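Local coordinates for serine acetyltransferase 1, putative (Entamoeba histolytica, PDB 7BW9), which probably catalyses the acetylation of serine to O-acetylserine, a step of cysteine biosynthesis, and is seen here with cysteine bound, at residues 5-16 against 58-69; 201-209 against 220-228. All coordinates share one frame; numbering follows the deposited sequence.

Contact 1. Residues 5-16 against 58-69; sequences LQQTSQLLVQSY and FNNVLERLSLLV
Knobs-into-holes packing joins segments 5-16 and 58-69 of two helices of the N-terminal helical region, whose axes over these segments approach to 9.1 Å with their N-to-C directions 124° apart. Ser-9 lies where the backbones are nearest, and its small side chain fits among Phe-58, Val-61, Leu-62 and Leu-65. Its hydroxyl, turned beside the backbone N (chi1 -69°), gives a 2.8 Å hydrogen bond from OG to Leu-5 O. That carbonyl also accepts Ser-9 N from the opposite face of its plane, so a serine can be buried here without leaving its hydroxyl unpaired, while OG still rests 3.3 Å from Leu-62 CA. Leu-65 is a knob in the other direction: its CD2 meets Thr-8 CG2 at 3.6 Å, and its CD1 reaches Leu-12 CD1 tip to tip. Leu-5 lies among Leu-62, Leu-65, Ser-66 and Val-69, with CD2 3.9 Å from Val-69 CG2. At the other end the Phe-58 ring fits between Gln-6, Ser-9, Gln-10 and Val-13, and Ser-9 CB approaches its CE2 obliquely at 3.6 Å. Val-61 CG2 touches the edge of the Tyr-16 ring, whose OH is bonded to Ile-44 O and, through a water, to Arg-64 NH2. Helix 82-94 adds Leu-93 against Leu-5, Leu-65 and Val-69; Ile-44 of helix 36-45 touches Leu-12, and Phe-96 of helix 96-113 touches Thr-8.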
loop_
_atom_site.group_PDB
_atom_site.type_symbol
_atom_site.label_atom_id
_atom_site.label_comp_id
_atom_site.label_asym_id
_atom_site.label_seq_id
_atom_site.Cartn_x
_atom_site.Cartn_y
_atom_site.Cartn_z
ATOM N N LEU A 5 19.705 5.042 -29.009
ATOM C CA LEU A 5 18.718 5.951 -28.423
ATOM C C LEU A 5 17.950 6.706 -29.501
ATOM O O LEU A 5 16.739 6.929 -29.372
ATOM C CB LEU A 5 19.402 6.930 -27.466
ATOM C CG LEU A 5 19.700 6.399 -26.060
ATOM C CD1 LEU A 5 20.742 7.231 -25.339
ATOM C CD2 LEU A 5 18.420 6.350 -25.236
ATOM N N GLN A 6 18.630 7.100 -30.583
ATOM C CA GLN A 6 17.952 7.866 -31.625
ATOM C C GLN A 6 16.972 7.002 -32.398
ATOM O O GLN A 6 15.871 7.453 -32.734
ATOM C CB GLN A 6 18.968 8.492 -32.573
ATOM C CG GLN A 6 19.380 9.906 -32.175
ATOM C CD GLN A 6 20.758 10.255 -32.687
ATOM O OE1 GLN A 6 21.090 9.971 -33.838
ATOM N NE2 GLN A 6 21.577 10.856 -31.830
ATOM N N GLN A 7 17.347 5.762 -32.704
ATOM C CA GLN A 7 16.418 4.902 -33.426
ATOM C C GLN A 7 15.195 4.602 -32.577
ATOM O O GLN A 7 14.051 4.697 -33.048
ATOM C CB GLN A 7 17.092 3.602 -33.850
ATOM C CG GLN A 7 16.055 2.571 -34.277
ATOM C CD GLN A 7 16.645 1.271 -34.745
ATOM O OE1 GLN A 7 16.564 0.246 -34.049
ATOM N NE2 GLN A 7 17.266 1.296 -35.920
ATOM N N THR A 8 15.417 4.232 -31.315
ATOM C CA THR A 8 14.291 3.949 -30.432
ATOM C C THR A 8 13.391 5.174 -30.305
ATOM O O THR A 8 12.167 5.065 -30.423
ATOM C CB THR A 8 14.804 3.475 -29.070
ATOM O OG1 THR A 8 15.682 2.355 -29.256
ATOM C CG2 THR A 8 13.653 3.051 -28.175
ATOM N N SER A 9 13.988 6.358 -30.151
ATOM C CA SER A 9 13.206 7.589 -30.118
ATOM C C SER A 9 12.357 7.720 -31.380
ATOM O O SER A 9 11.149 7.983 -31.309
ATOM C CB SER A 9 14.137 8.798 -29.961
ATOM O OG SER A 9 14.742 8.827 -28.682
ATOM N N GLN A 10 12.972 7.506 -32.551
ATOM C CA GLN A 10 12.235 7.616 -33.811
ATOM C C GLN A 10 11.188 6.510 -33.957
ATOM O O GLN A 10 10.092 6.751 -34.479
ATOM C CB GLN A 10 13.211 7.596 -34.990
ATOM C CG GLN A 10 12.565 7.833 -36.359
ATOM C CD GLN A 10 11.587 9.012 -36.383
ATOM O OE1 GLN A 10 10.466 8.892 -36.890
ATOM N NE2 GLN A 10 12.013 10.156 -35.846
ATOM N N LEU A 11 11.506 5.291 -33.517
ATOM C CA LEU A 11 10.502 4.229 -33.550
ATOM C C LEU A 11 9.330 4.547 -32.627
ATOM O O LEU A 11 8.171 4.272 -32.961
ATOM C CB LEU A 11 11.145 2.889 -33.185
ATOM C CG LEU A 11 11.972 2.325 -34.346
ATOM C CD1 LEU A 11 12.683 1.046 -33.962
ATOM C CD2 LEU A 11 11.085 2.116 -35.579
ATOM N N LEU A 12 9.610 5.149 -31.467
ATOM C CA LEU A 12 8.527 5.537 -30.572
ATOM C C LEU A 12 7.646 6.596 -31.216
ATOM O O LEU A 12 6.413 6.504 -31.158
ATOM C CB LEU A 12 9.087 6.042 -29.251
ATOM C CG LEU A 12 9.578 4.978 -28.276
ATOM C CD1 LEU A 12 10.443 5.640 -27.212
ATOM C CD2 LEU A 12 8.383 4.301 -27.652
ATOM N N VAL A 13 8.260 7.602 -31.849
ATOM C CA VAL A 13 7.480 8.600 -32.583
ATOM C C VAL A 13 6.579 7.918 -33.611
ATOM O O VAL A 13 5.395 8.253 -33.748
ATOM C CB VAL A 13 8.407 9.638 -33.249
ATOM C CG1 VAL A 13 7.615 10.480 -34.246
ATOM C CG2 VAL A 13 9.058 10.533 -32.203
ATOM N N GLN A 14 7.124 6.953 -34.353
ATOM C CA GLN A 14 6.306 6.249 -35.335
ATOM C C GLN A 14 5.200 5.472 -34.649
ATOM O O GLN A 14 4.068 5.422 -35.140
ATOM C CB GLN A 14 7.166 5.307 -36.175
ATOM C CG GLN A 14 8.142 6.010 -37.091
ATOM C CD GLN A 14 9.123 5.041 -37.708
ATOM O OE1 GLN A 14 8.851 3.836 -37.784
ATOM N NE2 GLN A 14 10.281 5.550 -38.132
ATOM N N SER A 15 5.512 4.873 -33.494
ATOM C CA SER A 15 4.496 4.151 -32.733
ATOM C C SER A 15 3.372 5.079 -32.299
ATOM O O SER A 15 2.194 4.722 -32.406
ATOM C CB SER A 15 5.133 3.469 -31.521
ATOM O OG SER A 15 4.150 2.878 -30.693
ATOM N N TYR A 16 3.709 6.281 -31.810
ATOM C CA TYR A 16 2.655 7.207 -31.397
ATOM C C TYR A 16 1.684 7.452 -32.541
ATOM O O TYR A 16 0.463 7.471 -32.340
ATOM C CB TYR A 16 3.229 8.552 -30.930
ATOM C CG TYR A 16 4.231 8.515 -29.799
ATOM C CD1 TYR A 16 4.283 7.459 -28.876
ATOM C CD2 TYR A 16 5.127 9.557 -29.649
ATOM C CE1 TYR A 16 5.235 7.463 -27.848
ATOM C CE2 TYR A 16 6.057 9.572 -28.651
ATOM C CZ TYR A 16 6.118 8.544 -27.747
ATOM O OH TYR A 16 7.082 8.639 -26.765
ATOM N N PHE A 58 10.350 15.128 -31.230
ATOM C CA PHE A 58 11.307 14.021 -31.250
ATOM C C PHE A 58 12.372 14.203 -30.180
ATOM O O PHE A 58 12.763 13.244 -29.501
ATOM C CB PHE A 58 11.967 13.899 -32.634
ATOM C CG PHE A 58 13.223 13.056 -32.637
ATOM C CD1 PHE A 58 14.466 13.617 -32.353
ATOM C CD2 PHE A 58 13.160 11.699 -32.917
ATOM C CE1 PHE A 58 15.604 12.837 -32.337
ATOM C CE2 PHE A 58 14.306 10.915 -32.909
ATOM C CZ PHE A 58 15.525 11.482 -32.620
ATOM N N ASN A 59 12.840 15.437 -30.008
ATOM C CA ASN A 59 13.931 15.698 -29.084
ATOM C C ASN A 59 13.488 15.549 -27.638
ATOM O O ASN A 59 14.264 15.103 -26.788
ATOM C CB ASN A 59 14.493 17.094 -29.330
ATOM C CG ASN A 59 15.988 17.095 -29.357
ATOM O OD1 ASN A 59 16.633 16.912 -28.318
ATOM N ND2 ASN A 59 16.560 17.267 -30.545
ATOM N N ASN A 60 12.252 15.939 -27.334
ATOM C CA ASN A 60 11.733 15.715 -25.992
ATOM C C ASN A 60 11.653 14.223 -25.690
ATOM O O ASN A 60 12.005 13.787 -24.591
ATOM C CB ASN A 60 10.367 16.386 -25.837
ATOM C CG ASN A 60 10.449 17.904 -25.896
ATOM O OD1 ASN A 60 9.812 18.540 -26.739
ATOM N ND2 ASN A 60 11.237 18.491 -25.001
ATOM N N VAL A 61 11.224 13.421 -26.670
ATOM C CA VAL A 61 11.216 11.967 -26.507
ATOM C C VAL A 61 12.628 11.458 -26.254
ATOM O O VAL A 61 12.863 10.618 -25.369
ATOM C CB VAL A 61 10.588 11.304 -27.750
ATOM C CG1 VAL A 61 10.712 9.764 -27.691
ATOM C CG2 VAL A 61 9.134 11.756 -27.925
ATOM N N LEU A 62 13.594 11.974 -27.020
ATOM C CA LEU A 62 14.974 11.528 -26.874
ATOM C C LEU A 62 15.547 11.942 -25.528
ATOM O O LEU A 62 16.307 11.184 -24.912
ATOM C CB LEU A 62 15.826 12.082 -28.015
ATOM C CG LEU A 62 17.325 11.788 -27.972
ATOM C CD1 LEU A 62 17.601 10.302 -28.147
ATOM C CD2 LEU A 62 18.077 12.631 -29.024
ATOM N N GLU A 63 15.201 13.142 -25.054
ATOM C CA GLU A 63 15.643 13.562 -23.725
ATOM C C GLU A 63 15.102 12.622 -22.653
ATOM O O GLU A 63 15.839 12.171 -21.773
ATOM C CB GLU A 63 15.187 14.995 -23.428
ATOM C CG GLU A 63 16.003 16.090 -24.095
ATOM C CD GLU A 63 15.293 17.442 -24.054
ATOM O OE1 GLU A 63 14.373 17.596 -23.214
ATOM O OE2 GLU A 63 15.652 18.345 -24.853
ATOM N N ARG A 64 13.801 12.347 -22.696
ATOM C CA ARG A 64 13.205 11.508 -21.660
ATOM C C ARG A 64 13.759 10.095 -21.721
ATOM O O ARG A 64 14.080 9.501 -20.683
ATOM C CB ARG A 64 11.688 11.519 -21.801
ATOM C CG ARG A 64 11.141 12.922 -21.643
ATOM C CD ARG A 64 9.653 12.968 -21.499
ATOM N NE ARG A 64 8.994 12.831 -22.782
ATOM C CZ ARG A 64 8.495 13.853 -23.465
ATOM N NH1 ARG A 64 8.582 15.080 -22.974
ATOM N NH2 ARG A 64 7.905 13.647 -24.631
ATOM N N LEU A 65 13.917 9.554 -22.934
ATOM C CA LEU A 65 14.468 8.212 -23.075
ATOM C C LEU A 65 15.883 8.148 -22.517
ATOM O O LEU A 65 16.229 7.217 -21.773
ATOM C CB LEU A 65 14.446 7.797 -24.543
ATOM C CG LEU A 65 14.480 6.295 -24.816
ATOM C CD1 LEU A 65 13.235 5.610 -24.238
ATOM C CD2 LEU A 65 14.632 6.023 -26.317
ATOM N N SER A 66 16.716 9.140 -22.871
ATOM C CA SER A 66 18.106 9.176 -22.424
ATOM C C SER A 66 18.203 9.279 -20.914
ATOM O O SER A 66 19.036 8.602 -20.295
ATOM C CB SER A 66 18.848 10.356 -23.059
ATOM O OG SER A 66 18.741 10.345 -24.470
ATOM N N LEU A 67 17.396 10.160 -20.305
ATOM C CA LEU A 67 17.395 10.263 -18.847
ATOM C C LEU A 67 16.977 8.946 -18.201
ATOM O O LEU A 67 17.567 8.517 -17.203
ATOM C CB LEU A 67 16.474 11.403 -18.398
ATOM C CG LEU A 67 16.337 11.625 -16.888
ATOM C CD1 LEU A 67 17.684 11.827 -16.219
ATOM C CD2 LEU A 67 15.418 12.811 -16.589
ATOM N N LEU A 68 15.967 8.279 -18.759
ATOM C CA LEU A 68 15.526 7.027 -18.151
ATOM C C LEU A 68 16.639 5.985 -18.189
ATOM O O LEU A 68 17.040 5.450 -17.146
ATOM C CB LEU A 68 14.266 6.508 -18.839
ATOM C CG LEU A 68 13.814 5.101 -18.381
ATOM C CD1 LEU A 68 13.246 5.086 -16.938
ATOM C CD2 LEU A 68 12.807 4.522 -19.348
ATOM N N VAL A 69 17.177 5.703 -19.386
ATOM C CA VAL A 69 18.129 4.598 -19.507
ATOM C C VAL A 69 19.388 4.914 -18.731
ATOM O O VAL A 69 19.987 4.027 -18.107
ATOM C CB VAL A 69 18.445 4.256 -20.983
ATOM C CG1 VAL A 69 17.164 4.065 -21.767
ATOM C CG2 VAL A 69 19.338 5.314 -21.632
HETATM O O HOH W 1 7.505 10.744 -24.767
#

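Contact 2. Residues 201-209 against 220-228; sequences SVTLGAMSF and NKRHPTIGD. With CYS (cysteine), chain E.
The His-223 ring has Arg-222 CG over one face, offset toward the rim, while at its edge it meets Gly-205 C and the bound cysteine; its CD2 is 3.4 Å from Gly-205 C, and NE2 is 3.3 Å from the ligand's SG. On the far side of the ring, ND1 is hydrogen-bonded to Thr-189 OG1, which helps to fix its rotation. The Arg-222 guanidinium carries His-223 CE1 over one face and takes its anionic partners at the edge: NE gives a nearly straight bond (170°) of 2.8 Å to cysteine OXT, and NH2 one of 2.8 Å to cysteine O. Arginine suits this place because its paired N-H groups match a carboxylate. NH1 bonds to a lone pair of Asn-220 OD1, in plane, and NH2 also forms a salt bridge with Glu-188. Across the pocket the small Ala-206 leaves room for the ligand, its CB lying 3.6 Å from cysteine OXT, and a water links Met-207 N to Arg-222 O. Deeper in, Pro-224 CD packs 3.6 Å from Leu-204 C, and the Leu-204 and Ile-226 side chains cross at about a right angle, their CD1 atoms close in the conformer given. Asp-114 and Asp-179 of the second subunit also hydrogen-bond to the ligand. Leu-204 and Ile-226 both meet Ile-192 of strand 191-192 and Ile-232 of strand 231-232, inside the left-handed beta-helix, where strand 203-205 lies beside strand 237-239.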
loop_
_atom_site.group_PDB
_atom_site.type_symbol
_atom_site.label_atom_id
_atom_site.label_comp_id
_atom_site.label_asym_id
_atom_site.label_seq_id
_atom_site.Cartn_x
_atom_site.Cartn_y
_atom_site.Cartn_z
ATOM N N SER A 201 -5.537 -8.889 -3.342
ATOM C CA SER A 201 -5.196 -9.872 -2.314
ATOM C C SER A 201 -4.916 -11.260 -2.881
ATOM O O SER A 201 -4.964 -12.246 -2.154
ATOM C CB SER A 201 -6.289 -9.955 -1.244
ATOM O OG SER A 201 -6.768 -8.659 -0.911
ATOM N N VAL A 202 -4.586 -11.360 -4.157
ATOM C CA VAL A 202 -4.313 -12.644 -4.786
ATOM C C VAL A 202 -2.822 -12.930 -4.687
ATOM O O VAL A 202 -1.989 -12.074 -5.013
ATOM C CB VAL A 202 -4.778 -12.645 -6.248
ATOM C CG1 VAL A 202 -4.122 -13.785 -7.027
ATOM C CG2 VAL A 202 -6.307 -12.708 -6.312
ATOM N N THR A 203 -2.482 -14.131 -4.227
ATOM C CA THR A 203 -1.108 -14.606 -4.234
ATOM C C THR A 203 -0.934 -15.706 -5.270
ATOM O O THR A 203 -1.700 -16.685 -5.294
ATOM C CB THR A 203 -0.686 -15.125 -2.857
ATOM O OG1 THR A 203 -0.621 -14.039 -1.929
ATOM C CG2 THR A 203 0.681 -15.801 -2.932
ATOM N N LEU A 204 0.079 -15.546 -6.118
ATOM C CA LEU A 204 0.615 -16.636 -6.923
ATOM C C LEU A 204 2.015 -16.860 -6.371
ATOM O O LEU A 204 3.005 -16.322 -6.871
ATOM C CB LEU A 204 0.609 -16.291 -8.443
ATOM C CG LEU A 204 -0.769 -15.980 -9.048
ATOM C CD1 LEU A 204 -0.653 -15.391 -10.445
ATOM C CD2 LEU A 204 -1.611 -17.241 -9.111
ATOM N N GLY A 205 2.082 -17.614 -5.282
ATOM C CA GLY A 205 3.274 -17.637 -4.464
ATOM C C GLY A 205 3.846 -19.020 -4.285
ATOM O O GLY A 205 3.408 -19.974 -4.932
ATOM N N ALA A 206 4.826 -19.136 -3.398
ATOM C CA ALA A 206 5.438 -20.450 -3.118
ATOM C C ALA A 206 4.677 -21.124 -1.975
ATOM O O ALA A 206 3.860 -20.457 -1.328
ATOM C CB ALA A 206 6.885 -20.274 -2.767
ATOM N N MET A 207 4.923 -22.411 -1.766
ATOM C CA MET A 207 4.290 -23.111 -0.626
ATOM C C MET A 207 4.808 -22.429 0.641
ATOM O O MET A 207 6.009 -22.213 0.744
ATOM C CB MET A 207 4.674 -24.589 -0.598
ATOM C CG MET A 207 3.582 -25.515 -1.082
ATOM S SD MET A 207 1.886 -25.088 -0.601
ATOM C CE MET A 207 2.044 -24.789 1.157
ATOM N N SER A 208 3.896 -22.054 1.535
ATOM C CA SER A 208 4.204 -21.344 2.803
ATOM C C SER A 208 5.404 -21.994 3.500
ATOM O O SER A 208 6.268 -21.269 3.984
ATOM C CB SER A 208 2.999 -21.294 3.701
ATOM O OG SER A 208 1.790 -21.383 2.967
ATOM N N PHE A 209 5.444 -23.323 3.500
ATOM C CA PHE A 209 6.550 -24.095 4.107
ATOM C C PHE A 209 6.555 -25.504 3.500
ATOM O O PHE A 209 7.532 -26.226 3.751
ATOM C CB PHE A 209 6.376 -24.113 5.627
ATOM C CG PHE A 209 4.938 -24.180 6.068
ATOM C CD1 PHE A 209 4.227 -25.366 5.986
ATOM C CD2 PHE A 209 4.288 -23.057 6.547
ATOM C CE1 PHE A 209 2.907 -25.431 6.394
ATOM C CE2 PHE A 209 2.969 -23.127 6.956
ATOM C CZ PHE A 209 2.280 -24.311 6.877
ATOM N N ASN A 220 14.794 -23.838 -10.554
ATOM C CA ASN A 220 13.579 -24.363 -9.892
ATOM C C ASN A 220 12.308 -23.641 -10.355
ATOM O O ASN A 220 12.378 -22.496 -10.804
ATOM C CB ASN A 220 13.653 -24.127 -8.384
ATOM C CG ASN A 220 13.544 -22.659 -8.022
ATOM O OD1 ASN A 220 12.454 -22.124 -7.880
ATOM N ND2 ASN A 220 14.674 -21.994 -7.888
ATOM N N LYS A 221 11.176 -24.330 -10.274
ATOM C CA LYS A 221 9.882 -23.660 -10.498
ATOM C C LYS A 221 9.129 -23.851 -9.179
ATOM O O LYS A 221 8.765 -24.971 -8.871
ATOM C CB LYS A 221 9.169 -24.154 -11.755
ATOM C CG LYS A 221 7.751 -23.637 -11.889
ATOM C CD LYS A 221 7.446 -22.912 -13.171
ATOM C CE LYS A 221 6.014 -22.437 -13.238
ATOM N NZ LYS A 221 5.121 -23.287 -12.424
ATOM N N ARG A 222 8.979 -22.792 -8.403
ATOM C CA ARG A 222 8.360 -22.911 -7.089
ATOM C C ARG A 222 7.084 -22.087 -6.968
ATOM O O ARG A 222 6.463 -22.079 -5.906
ATOM C CB ARG A 222 9.358 -22.501 -5.997
ATOM C CG ARG A 222 9.887 -21.057 -6.146
ATOM C CD ARG A 222 11.032 -20.756 -5.159
ATOM N NE ARG A 222 11.294 -19.324 -5.012
ATOM C CZ ARG A 222 12.062 -18.596 -5.828
ATOM N NH1 ARG A 222 12.677 -19.162 -6.868
ATOM N NH2 ARG A 222 12.230 -17.291 -5.596
ATOM N N HIS A 223 6.678 -21.406 -8.026
ATOM C CA HIS A 223 5.505 -20.553 -8.094
ATOM C C HIS A 223 4.624 -21.081 -9.208
ATOM O O HIS A 223 5.088 -21.856 -10.048
ATOM C CB HIS A 223 5.900 -19.092 -8.379
ATOM C CG HIS A 223 6.826 -18.505 -7.361
ATOM N ND1 HIS A 223 8.149 -18.228 -7.629
ATOM C CD2 HIS A 223 6.627 -18.155 -6.065
ATOM C CE1 HIS A 223 8.728 -17.736 -6.549
ATOM N NE2 HIS A 223 7.825 -17.674 -5.585
ATOM N N PRO A 224 3.358 -20.684 -9.261
ATOM C CA PRO A 224 2.437 -21.284 -10.228
ATOM C C PRO A 224 2.646 -20.800 -11.653
ATOM O O PRO A 224 3.123 -19.687 -11.916
ATOM C CB PRO A 224 1.054 -20.847 -9.724
ATOM C CG PRO A 224 1.261 -20.500 -8.292
ATOM C CD PRO A 224 2.636 -19.916 -8.237
ATOM N N THR A 225 2.237 -21.670 -12.571
ATOM C CA THR A 225 2.023 -21.363 -13.984
ATOM C C THR A 225 0.529 -21.341 -14.255
ATOM O O THR A 225 -0.175 -22.312 -13.937
ATOM C CB THR A 225 2.659 -22.428 -14.887
ATOM O OG1 THR A 225 4.080 -22.357 -14.801
ATOM C CG2 THR A 225 2.232 -22.243 -16.350
ATOM N N ILE A 226 0.031 -20.253 -14.834
ATOM C CA ILE A 226 -1.386 -20.212 -15.164
ATOM C C ILE A 226 -1.540 -19.976 -16.662
ATOM O O ILE A 226 -0.719 -19.314 -17.301
ATOM C CB ILE A 226 -2.152 -19.164 -14.325
ATOM C CG1 ILE A 226 -1.915 -17.746 -14.830
ATOM C CG2 ILE A 226 -1.736 -19.250 -12.852
ATOM C CD1 ILE A 226 -2.522 -16.702 -13.915
ATOM N N GLY A 227 -2.586 -20.567 -17.230
ATOM C CA GLY A 227 -2.826 -20.531 -18.664
ATOM C C GLY A 227 -3.488 -19.243 -19.115
ATOM O O GLY A 227 -3.448 -18.221 -18.432
ATOM N N ASP A 228 -4.133 -19.303 -20.271
ATOM C CA ASP A 228 -4.852 -18.169 -20.822
ATOM C C ASP A 228 -6.270 -18.099 -20.267
ATOM O O ASP A 228 -6.868 -19.105 -19.880
ATOM C CB ASP A 228 -4.925 -18.251 -22.353
ATOM C CG ASP A 228 -3.573 -18.484 -23.011
ATOM O OD1 ASP A 228 -2.521 -18.129 -22.433
ATOM O OD2 ASP A 228 -3.570 -19.030 -24.137
HETATM N N CYS E . 9.610 -14.818 -1.728
HETATM C CA CYS E . 9.373 -16.279 -1.583
HETATM C C CYS E . 9.958 -17.025 -2.792
HETATM O O CYS E . 10.501 -16.356 -3.663
HETATM C CB CYS E . 7.891 -16.596 -1.423
HETATM S SG CYS E . 6.854 -16.084 -2.815
HETATM O OXT CYS E . 9.883 -18.221 -2.828
HETATM O O HOH W 2 6.815 -23.476 -3.523
#

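Overall arrangement
From the N terminus the chain runs through helix 2-17, passes helix 36-45 and returns in helix 58-79, where contact 1 closes a loop with 41 residues between its segments. It then continues through the remaining helices of the N-terminal region before entering the beta-helix. There contact 2 closes a much shorter loop, partly unmodelled, between strands 203-205 and 225-226, which belong to different parallel sheets. The two contacts follow in series, neither nested nor crossed. Their centres lie about 36 Å apart, on opposite sides of the chain's centre: contact 1 ties helices together, whereas contact 2 joins two faces of the beta-helix beside the cysteine pocket shared with a second subunit.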